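Local coordinates for bile salt hydrolase/transferase (PDB 2BJG), which hydrolyses the amide bond of glycine- and taurine-conjugated bile salts, releasing free bile acids, and also acts as a bile acid amine N-acyltransferase, at residues N27-F32 with I314-Y319; D69-K74 with G287-N292; A184-Y189 with S227-V232. One frame throughout, in Å; residues are numbered along the deposited sequence.

Interaction 1 (N27-F32 with I314-Y319)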
loop_
_atom_site.group_PDB
_atom_site.type_symbol
_atom_site.label_atom_id
_atom_site.label_comp_id
_atom_site.label_asym_id
_atom_site.label_seq_id
_atom_site.Cartn_x
_atom_site.Cartn_y
_atom_site.Cartn_z
ATOM N N ASN A 27 -2.343 35.579 10.328
ATOM C CA ASN A 27 -1.638 36.740 10.917
ATOM C C ASN A 27 -0.772 36.365 12.101
ATOM O O ASN A 27 -0.725 37.082 13.107
ATOM C CB ASN A 27 -2.620 37.841 11.342
ATOM C CG ASN A 27 -1.960 39.211 11.474
ATOM O OD1 ASN A 27 -1.054 39.566 10.709
ATOM N ND2 ASN A 27 -2.423 39.990 12.445
ATOM N N GLN A 28 -0.084 35.238 11.976
ATOM C CA GLN A 28 0.702 34.718 13.076
ATOM C C GLN A 28 1.983 35.513 13.280
ATOM O O GLN A 28 2.534 36.088 12.341
ATOM C CB GLN A 28 1.005 33.224 12.895
ATOM C CG GLN A 28 1.832 32.856 11.659
ATOM C CD GLN A 28 0.989 32.405 10.468
ATOM O OE1 GLN A 28 -0.052 32.986 10.166
ATOM N NE2 GLN A 28 1.452 31.369 9.778
ATOM N N SER A 29 2.432 35.541 14.528
ATOM C CA SER A 29 3.742 36.049 14.891
ATOM C C SER A 29 4.210 35.309 16.138
ATOM O O SER A 29 3.430 34.611 16.786
ATOM C CB SER A 29 3.679 37.556 15.149
ATOM O OG SER A 29 2.808 37.850 16.222
ATOM N N ILE A 30 5.487 35.451 16.464
ATOM C CA ILE A 30 6.012 34.913 17.713
ATOM C C ILE A 30 5.617 35.859 18.843
ATOM O O ILE A 30 5.901 37.052 18.780
ATOM C CB ILE A 30 7.553 34.750 17.665
ATOM C CG1 ILE A 30 7.982 33.945 16.432
ATOM C CG2 ILE A 30 8.071 34.107 18.949
ATOM C CD1 ILE A 30 7.639 32.489 16.493
ATOM N N ILE A 31 4.958 35.324 19.869
ATOM C CA ILE A 31 4.471 36.134 20.980
ATOM C C ILE A 31 5.195 35.781 22.270
ATOM O O ILE A 31 5.245 34.611 22.652
ATOM C CB ILE A 31 2.945 35.936 21.230
ATOM C CG1 ILE A 31 2.148 35.830 19.917
ATOM C CG2 ILE A 31 2.397 37.013 22.166
ATOM C CD1 ILE A 31 2.103 37.087 19.090
ATOM N N PHE A 32 5.750 36.797 22.933
ATOM C CA PHE A 32 6.297 36.644 24.280
ATOM C C PHE A 32 5.425 37.378 25.297
ATOM O O PHE A 32 5.055 38.533 25.088
ATOM C CB PHE A 32 7.745 37.143 24.362
ATOM C CG PHE A 32 8.278 37.229 25.772
ATOM C CD1 PHE A 32 8.655 36.075 26.464
ATOM C CD2 PHE A 32 8.392 38.466 26.411
ATOM C CE1 PHE A 32 9.146 36.152 27.771
ATOM C CE2 PHE A 32 8.878 38.558 27.717
ATOM C CZ PHE A 32 9.257 37.399 28.401
ATOM N N ILE A 314 3.765 42.797 26.350
ATOM C CA ILE A 314 3.836 41.717 25.367
ATOM C C ILE A 314 4.805 42.142 24.257
ATOM O O ILE A 314 4.795 43.296 23.820
ATOM C CB ILE A 314 2.436 41.379 24.778
ATOM C CG1 ILE A 314 1.558 40.706 25.837
ATOM C CG2 ILE A 314 2.553 40.492 23.539
ATOM C CD1 ILE A 314 0.108 40.501 25.412
ATOM N N LYS A 315 5.662 41.217 23.837
ATOM C CA LYS A 315 6.555 41.455 22.711
ATOM C C LYS A 315 6.237 40.474 21.589
ATOM O O LYS A 315 5.940 39.305 21.846
ATOM C CB LYS A 315 8.025 41.356 23.156
ATOM C CG LYS A 315 9.078 41.546 22.053
ATOM C CD LYS A 315 8.970 42.909 21.365
ATOM C CE LYS A 315 9.946 43.035 20.205
ATOM N NZ LYS A 315 11.268 43.591 20.632
ATOM N N THR A 316 6.272 40.965 20.349
ATOM C CA THR A 316 6.071 40.117 19.179
ATOM C C THR A 316 7.270 40.150 18.228
ATOM O O THR A 316 8.022 41.131 18.183
ATOM C CB THR A 316 4.763 40.466 18.407
ATOM O OG1 THR A 316 4.928 41.699 17.698
ATOM C CG2 THR A 316 3.565 40.565 19.359
ATOM N N TYR A 317 7.438 39.068 17.472
ATOM C CA TYR A 317 8.500 38.960 16.475
ATOM C C TYR A 317 7.901 38.534 15.150
ATOM O O TYR A 317 7.113 37.578 15.096
ATOM C CB TYR A 317 9.569 37.959 16.922
ATOM C CG TYR A 317 10.248 38.372 18.198
ATOM C CD1 TYR A 317 11.350 39.224 18.171
ATOM C CD2 TYR A 317 9.771 37.938 19.435
ATOM C CE1 TYR A 317 11.973 39.623 19.339
ATOM C CE2 TYR A 317 10.390 38.334 20.616
ATOM C CZ TYR A 317 11.488 39.176 20.553
ATOM O OH TYR A 317 12.117 39.587 21.696
ATOM N N LYS A 318 8.274 39.250 14.090
ATOM C CA LYS A 318 7.704 39.027 12.763
ATOM C C LYS A 318 8.015 37.631 12.219
ATOM O O LYS A 318 9.167 37.190 12.219
ATOM C CB LYS A 318 8.175 40.098 11.770
ATOM C CG LYS A 318 7.353 40.152 10.490
ATOM C CD LYS A 318 7.972 41.090 9.460
ATOM C CE LYS A 318 7.165 41.114 8.170
ATOM N NZ LYS A 318 7.829 41.963 7.129
ATOM N N TYR A 319 6.952 36.962 11.770
ATOM C CA TYR A 319 6.994 35.667 11.107
ATOM C C TYR A 319 7.873 35.758 9.862
ATOM O O TYR A 319 7.583 36.519 8.942
ATOM C CB TYR A 319 5.561 35.296 10.731
ATOM C CG TYR A 319 5.335 33.940 10.100
ATOM C CD1 TYR A 319 5.288 32.788 10.878
ATOM C CD2 TYR A 319 5.096 33.823 8.729
ATOM C CE1 TYR A 319 5.042 31.547 10.307
ATOM C CE2 TYR A 319 4.852 32.585 8.143
ATOM C CZ TYR A 319 4.824 31.453 8.939
ATOM O OH TYR A 319 4.579 30.230 8.370
HETATM O O HOH W 1 4.318 38.284 11.895
#

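Interaction 2 (D69-K74 with G287-N292)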
loop_
_atom_site.group_PDB
_atom_site.type_symbol
_atom_site.label_atom_id
_atom_site.label_comp_id
_atom_site.label_asym_id
_atom_site.label_seq_id
_atom_site.Cartn_x
_atom_site.Cartn_y
_atom_site.Cartn_z
ATOM N N ASP A 69 0.922 27.118 19.225
ATOM C CA ASP A 69 1.832 26.292 20.033
ATOM C C ASP A 69 2.759 27.194 20.843
ATOM O O ASP A 69 2.879 28.379 20.542
ATOM C CB ASP A 69 2.625 25.285 19.179
ATOM C CG ASP A 69 3.283 25.929 17.964
ATOM O OD1 ASP A 69 2.588 26.139 16.949
ATOM O OD2 ASP A 69 4.501 26.217 18.020
ATOM N N GLY A 70 3.400 26.641 21.873
ATOM C CA GLY A 70 4.301 27.422 22.719
ATOM C C GLY A 70 4.824 26.714 23.958
ATOM O O GLY A 70 4.461 25.573 24.232
ATOM N N MET A 71 5.674 27.406 24.713
ATOM C CA MET A 71 6.294 26.854 25.918
ATOM C C MET A 71 6.297 27.909 27.030
ATOM O O MET A 71 6.110 29.098 26.761
ATOM C CB MET A 71 7.723 26.326 25.611
ATOM C CG MET A 71 8.898 27.297 25.874
ATOM S SD MET A 71 10.349 27.179 24.768
ATOM C CE MET A 71 9.783 28.163 23.426
ATOM N N ASN A 72 6.485 27.472 28.274
ATOM C CA ASN A 72 6.698 28.398 29.381
ATOM C C ASN A 72 8.108 28.279 29.983
ATOM O O ASN A 72 8.890 27.415 29.578
ATOM C CB ASN A 72 5.582 28.286 30.440
ATOM C CG ASN A 72 5.693 27.040 31.316
ATOM O OD1 ASN A 72 6.719 26.368 31.358
ATOM N ND2 ASN A 72 4.626 26.748 32.042
ATOM N N GLU A 73 8.420 29.155 30.939
ATOM C CA GLU A 73 9.740 29.220 31.582
ATOM C C GLU A 73 10.117 27.984 32.412
ATOM O O GLU A 73 11.287 27.816 32.782
ATOM C CB GLU A 73 9.831 30.469 32.463
ATOM C CG GLU A 73 8.730 30.566 33.512
ATOM C CD GLU A 73 8.940 31.718 34.469
ATOM O OE1 GLU A 73 9.846 31.625 35.329
ATOM O OE2 GLU A 73 8.191 32.715 34.358
ATOM N N LYS A 74 9.134 27.133 32.707
ATOM C CA LYS A 74 9.360 25.917 33.493
ATOM C C LYS A 74 9.671 24.686 32.625
ATOM O O LYS A 74 10.028 23.624 33.139
ATOM C CB LYS A 74 8.154 25.627 34.394
ATOM C CG LYS A 74 7.742 26.779 35.322
ATOM C CD LYS A 74 8.869 27.263 36.248
ATOM C CE LYS A 74 9.199 26.245 37.333
ATOM N NZ LYS A 74 10.323 26.727 38.188
ATOM N N GLY A 287 14.463 27.198 27.033
ATOM C CA GLY A 287 13.496 28.263 26.741
ATOM C C GLY A 287 13.687 28.907 25.378
ATOM O O GLY A 287 13.454 30.111 25.210
ATOM N N ILE A 288 14.128 28.107 24.410
ATOM C CA ILE A 288 14.339 28.587 23.046
ATOM C C ILE A 288 13.294 27.987 22.106
ATOM O O ILE A 288 13.098 26.770 22.063
ATOM C CB ILE A 288 15.773 28.295 22.531
ATOM C CG1 ILE A 288 16.821 28.880 23.490
ATOM C CG2 ILE A 288 15.976 28.871 21.133
ATOM C CD1 ILE A 288 18.235 28.393 23.236
ATOM N N TYR A 289 12.615 28.872 21.386
ATOM C CA TYR A 289 11.657 28.507 20.348
ATOM C C TYR A 289 12.357 28.597 18.990
ATOM O O TYR A 289 12.676 29.702 18.525
ATOM C CB TYR A 289 10.483 29.489 20.393
ATOM C CG TYR A 289 9.291 29.135 19.526
ATOM C CD1 TYR A 289 8.194 28.462 20.060
ATOM C CD2 TYR A 289 9.252 29.498 18.182
ATOM C CE1 TYR A 289 7.091 28.145 19.265
ATOM C CE2 TYR A 289 8.161 29.182 17.381
ATOM C CZ TYR A 289 7.082 28.512 17.927
ATOM O OH TYR A 289 6.003 28.214 17.121
ATOM N N TYR A 290 12.613 27.442 18.375
ATOM C CA TYR A 290 13.168 27.382 17.021
ATOM C C TYR A 290 12.043 27.179 16.019
ATOM O O TYR A 290 11.101 26.444 16.298
ATOM C CB TYR A 290 14.157 26.222 16.875
ATOM C CG TYR A 290 15.364 26.245 17.793
ATOM C CD1 TYR A 290 16.504 26.994 17.471
ATOM C CD2 TYR A 290 15.386 25.477 18.958
ATOM C CE1 TYR A 290 17.628 26.994 18.309
ATOM C CE2 TYR A 290 16.502 25.472 19.804
ATOM C CZ TYR A 290 17.615 26.232 19.473
ATOM O OH TYR A 290 18.709 26.232 20.310
ATOM N N TYR A 291 12.138 27.813 14.852
ATOM C CA TYR A 291 11.162 27.577 13.777
ATOM C C TYR A 291 11.701 27.956 12.405
ATOM O O TYR A 291 12.555 28.841 12.282
ATOM C CB TYR A 291 9.843 28.325 14.051
ATOM C CG TYR A 291 9.833 29.774 13.604
ATOM C CD1 TYR A 291 9.185 30.151 12.430
ATOM C CD2 TYR A 291 10.485 30.766 14.347
ATOM C CE1 TYR A 291 9.177 31.476 12.002
ATOM C CE2 TYR A 291 10.482 32.099 13.928
ATOM C CZ TYR A 291 9.822 32.443 12.755
ATOM O OH TYR A 291 9.809 33.753 12.324
ATOM N N ASN A 292 11.202 27.279 11.375
ATOM C CA ASN A 292 11.374 27.736 10.004
ATOM C C ASN A 292 10.012 27.753 9.299
ATOM O O ASN A 292 9.009 27.372 9.900
ATOM C CB ASN A 292 12.428 26.901 9.260
ATOM C CG ASN A 292 12.019 25.446 9.071
ATOM O OD1 ASN A 292 10.944 25.026 9.490
ATOM N ND2 ASN A 292 12.884 24.671 8.429
#

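Interaction 3 (A184-Y189 with S227-V232)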
loop_
_atom_site.group_PDB
_atom_site.type_symbol
_atom_site.label_atom_id
_atom_site.label_comp_id
_atom_site.label_asym_id
_atom_site.label_seq_id
_atom_site.Cartn_x
_atom_site.Cartn_y
_atom_site.Cartn_z
ATOM N N ALA A 184 -3.965 1.844 18.014
ATOM C CA ALA A 184 -4.352 0.518 17.531
ATOM C C ALA A 184 -3.918 0.306 16.076
ATOM O O ALA A 184 -3.563 -0.809 15.688
ATOM C CB ALA A 184 -5.858 0.308 17.682
ATOM N N ASN A 185 -3.942 1.375 15.280
ATOM C CA ASN A 185 -3.536 1.300 13.874
ATOM C C ASN A 185 -2.053 0.969 13.712
ATOM O O ASN A 185 -1.644 0.339 12.733
ATOM C CB ASN A 185 -3.884 2.600 13.136
ATOM C CG ASN A 185 -3.746 2.474 11.619
ATOM O OD1 ASN A 185 -4.032 1.425 11.038
ATOM N ND2 ASN A 185 -3.313 3.545 10.977
ATOM N N LEU A 186 -1.248 1.392 14.682
ATOM C CA LEU A 186 0.180 1.070 14.703
ATOM C C LEU A 186 0.446 -0.440 14.684
ATOM O O LEU A 186 1.458 -0.883 14.137
ATOM C CB LEU A 186 0.845 1.683 15.934
ATOM C CG LEU A 186 1.013 3.193 16.057
ATOM C CD1 LEU A 186 1.461 3.506 17.460
ATOM C CD2 LEU A 186 2.015 3.726 15.037
ATOM N N ASN A 187 -0.464 -1.212 15.282
ATOM C CA ASN A 187 -0.363 -2.681 15.347
ATOM C C ASN A 187 -0.393 -3.378 13.983
ATOM O O ASN A 187 0.093 -4.501 13.847
ATOM C CB ASN A 187 -1.479 -3.256 16.225
ATOM C CG ASN A 187 -1.357 -2.846 17.686
ATOM O OD1 ASN A 187 -0.258 -2.664 18.209
ATOM N ND2 ASN A 187 -2.496 -2.725 18.360
ATOM N N GLN A 188 -0.973 -2.711 12.985
ATOM C CA GLN A 188 -1.006 -3.209 11.604
ATOM C C GLN A 188 0.379 -3.284 10.956
ATOM O O GLN A 188 0.576 -4.015 9.981
ATOM C CB GLN A 188 -1.930 -2.337 10.743
ATOM C CG GLN A 188 -3.410 -2.668 10.876
ATOM C CD GLN A 188 -3.718 -4.126 10.545
ATOM O OE1 GLN A 188 -4.057 -4.913 11.430
ATOM N NE2 GLN A 188 -3.582 -4.491 9.272
ATOM N N TYR A 189 1.335 -2.546 11.522
ATOM C CA TYR A 189 2.653 -2.365 10.916
ATOM C C TYR A 189 3.810 -3.016 11.675
ATOM O O TYR A 189 4.967 -2.632 11.493
ATOM C CB TYR A 189 2.905 -0.867 10.703
ATOM C CG TYR A 189 1.886 -0.253 9.773
ATOM C CD1 TYR A 189 2.064 -0.302 8.395
ATOM C CD2 TYR A 189 0.731 0.345 10.273
ATOM C CE1 TYR A 189 1.117 0.235 7.529
ATOM C CE2 TYR A 189 -0.223 0.886 9.416
ATOM C CZ TYR A 189 -0.017 0.831 8.044
ATOM O OH TYR A 189 -0.947 1.367 7.181
ATOM N N SER A 227 -1.790 8.175 7.829
ATOM C CA SER A 227 -0.522 7.793 7.200
ATOM C C SER A 227 0.676 8.529 7.792
ATOM O O SER A 227 1.726 7.921 8.035
ATOM C CB SER A 227 -0.586 8.025 5.696
ATOM O OG SER A 227 -1.619 7.245 5.128
ATOM N N ARG A 228 0.512 9.830 8.025
ATOM C CA ARG A 228 1.556 10.645 8.653
ATOM C C ARG A 228 1.861 10.192 10.085
ATOM O O ARG A 228 3.014 10.206 10.504
ATOM C CB ARG A 228 1.196 12.140 8.597
ATOM C CG ARG A 228 1.215 12.723 7.177
ATOM C CD ARG A 228 0.982 14.239 7.129
ATOM N NE ARG A 228 -0.415 14.637 7.331
ATOM C CZ ARG A 228 -0.929 15.037 8.495
ATOM N NH1 ARG A 228 -0.172 15.088 9.584
ATOM N NH2 ARG A 228 -2.202 15.389 8.575
ATOM N N PHE A 229 0.829 9.779 10.826
ATOM C CA PHE A 229 0.999 9.235 12.186
ATOM C C PHE A 229 1.901 7.993 12.177
ATOM O O PHE A 229 2.851 7.888 12.960
ATOM C CB PHE A 229 -0.372 8.905 12.803
ATOM C CG PHE A 229 -0.335 8.648 14.293
ATOM C CD1 PHE A 229 -0.795 9.611 15.184
ATOM C CD2 PHE A 229 0.139 7.439 14.806
ATOM C CE1 PHE A 229 -0.779 9.380 16.566
ATOM C CE2 PHE A 229 0.170 7.204 16.186
ATOM C CZ PHE A 229 -0.295 8.177 17.067
ATOM N N ILE A 230 1.602 7.060 11.279
ATOM C CA ILE A 230 2.424 5.855 11.099
ATOM C C ILE A 230 3.883 6.203 10.789
ATOM O O ILE A 230 4.787 5.723 11.470
ATOM C CB ILE A 230 1.828 4.921 10.015
ATOM C CG1 ILE A 230 0.429 4.480 10.435
ATOM C CG2 ILE A 230 2.724 3.679 9.793
ATOM C CD1 ILE A 230 -0.488 4.256 9.274
ATOM N N ARG A 231 4.100 7.055 9.787
ATOM C CA ARG A 231 5.451 7.411 9.345
ATOM C C ARG A 231 6.289 8.034 10.455
ATOM O O ARG A 231 7.411 7.589 10.704
ATOM C CB ARG A 231 5.427 8.333 8.120
ATOM C CG ARG A 231 4.926 7.661 6.839
ATOM C CD ARG A 231 5.664 8.163 5.591
ATOM N NE ARG A 231 5.498 9.601 5.321
ATOM C CZ ARG A 231 4.428 10.149 4.741
ATOM N NH1 ARG A 231 3.398 9.394 4.396
ATOM N NH2 ARG A 231 4.374 11.459 4.519
ATOM N N VAL A 232 5.739 9.046 11.127
ATOM C CA VAL A 232 6.474 9.756 12.171
ATOM C C VAL A 232 6.745 8.859 13.385
ATOM O O VAL A 232 7.808 8.957 13.995
ATOM C CB VAL A 232 5.807 11.135 12.546
ATOM C CG1 VAL A 232 4.452 10.948 13.223
ATOM C CG2 VAL A 232 6.732 11.972 13.411
#

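Interaction 1 (N27-F32 with I314-Y319)
Tyr319 holds its ring anti to the backbone N (chi1 -176°), while Gln28 tucks CG between its N and carbonyl carbon and bends at the next bond, so its chain passes over one face of that ring. The two close one end of an antiparallel ladder in which 315-318 pairs with 29-32, itself flanked by strand 54-61. Gln28 CG makes a CH-pi contact 3.9 Å from the Tyr319 ring centroid. The amide, turned 59° from the ring plane, brings NE2 to 3.5 Å from CZ of Tyr319; its OE1 accepts from Phe26 N, which limits rotation of the group. Next to this pair, a water donates to Gln28 O and accepts from Tyr319 N, both at 2.9 Å. Ile30 pairs with Tyr317 and Phe32 with Lys315; Phe32 N reaches Lys315 O at 2.7 Å almost straight, with 175° at the hydrogen. On the face opposite the Ile30 and Tyr317 side chains, Ile31 CD1 lies alongside Thr316 CG2 (3.8 Å), and Ile31 CG2 meets Ile314 CG2 (3.7 Å). Ile30 O, already gripped by Tyr317 N, also takes a CA-H...O contact from Thr316 CA at 3.1 Å.

Interaction 2 (D69-K74 with G287-N292)
Beside the bile-salt pocket, between the two packed sheets of this Ntn-hydrolase fold, Tyr289 OH donates a hydrogen bond to Asp69 OD2, in a buried carboxylate, at 2.7 Å. The hydroxyl comes in on the syn side of OD2 but 26° out of the carboxylate plane, and ring and carboxylate planes lie only 13° apart although the two side chains cross at about a right angle. Tyr289 reaches this position because its ring is anti to the backbone N (chi1 -171°), which sends it from strand 288-292 across to the other sheet. OD2 has a second partner in Ser280 OG. OD1 forms a salt bridge with Arg18, which binds deoxycholate, and accepts from Tyr278 OH, so the carboxylate is gripped by four partners and stands as a second-shell group behind a ligand-binding arginine. Further along, Met71 bends twice and ends with CE in the plane of the Tyr289 ring, at its edge: Met71 CE is 3.4 Å from Tyr289 CB. Its sulfur packs on backbone, with Met71 SD 3.8 Å from Gly287 C, at a G1 beta bulge where Gly287 has positive phi. Strands 70-72 and 288-292 run nearly antiparallel with axes 8.3 Å apart, and it is side chains that bridge them. Met71 pairs through its backbone with Leu55 of strand 54-61, Gly70 pairs with Cys78 on the opposite side, and Met282 of strand 275-283 packs against Asp69 and Met71.

Interaction 3 (A184-Y189 with S227-V232)
One face of the Tyr189 ring carries Ile230 CG2, which sits over the ring centre, 3.9 Å from the centroid and only 11° off the normal, a well-formed CH-pi contact. The Phe229 ring is met differently: Leu186 comes to its edge, near the ring plane, with Leu186 CG 4.1 Å from Phe229 CE2. These two contacts pack segment 184-189, on and just beyond helix 179-185, against helix 225-243. Ile230 has the largest share of the buried surface. Its CG1 stands anti to the carbonyl carbon (chi1 -61°) and CG2 anti to the backbone N, so one branch covers the Tyr189 face while the other carries CD1 to the rim, 3.4 Å from CE2 of Tyr189. The same methyl touches the amide of Asn185, with ND2 3.4 Å away. Ile230 CD1 thus meets both the Asn185 amide and the Tyr189 ring, and its side chain crosses each at about a right angle. No hydrogen bond joins the two segments; the contact is made by van der Waals packing, with the Asn185 amide lying against a methyl. The chain leading to Tyr189 is turned by i to i+3 backbone bonds: Asn187 N to Ala184 O, Gln188 N to Asn185 O and Tyr189 N to Leu186 O. Leu186 also packs on Leu207 of another subunit, and Asn185 on Trp181 of a further subunit. Within the chain, Val232 rests on strand 3-8, Phe229 stacks on His182 of helix 179-185 and packs on Val172 of strand 172-173, and Leu186 and Tyr189 both touch Phe234, one turn on from Ile230 in helix 225-243.

In the fold
Interactions 1 and 2 adjoin, their centres 12 Å apart: Ile30 CD1 packs 3.5 Å from Tyr289 CE2, tying the ladder of interaction 1 to the interface between the sheets spanned by interaction 2. Both draw on the sheet that includes strands 29-33 and 70-72. Interaction 1 is partly buried and depends on main-chain hydrogen bonds; interaction 2 is buried, closest to the bile-salt pocket, and joins the sheets through a hydroxyl–carboxylate bond and methionine packing. Interaction 3 lies across the chain's centre, 35 Å and 28 Å from the others between centres. Also buried, it is largely apolar packing of segment 184-189 on helix 225-243 near subunit interfaces, nested in sequence within both loops.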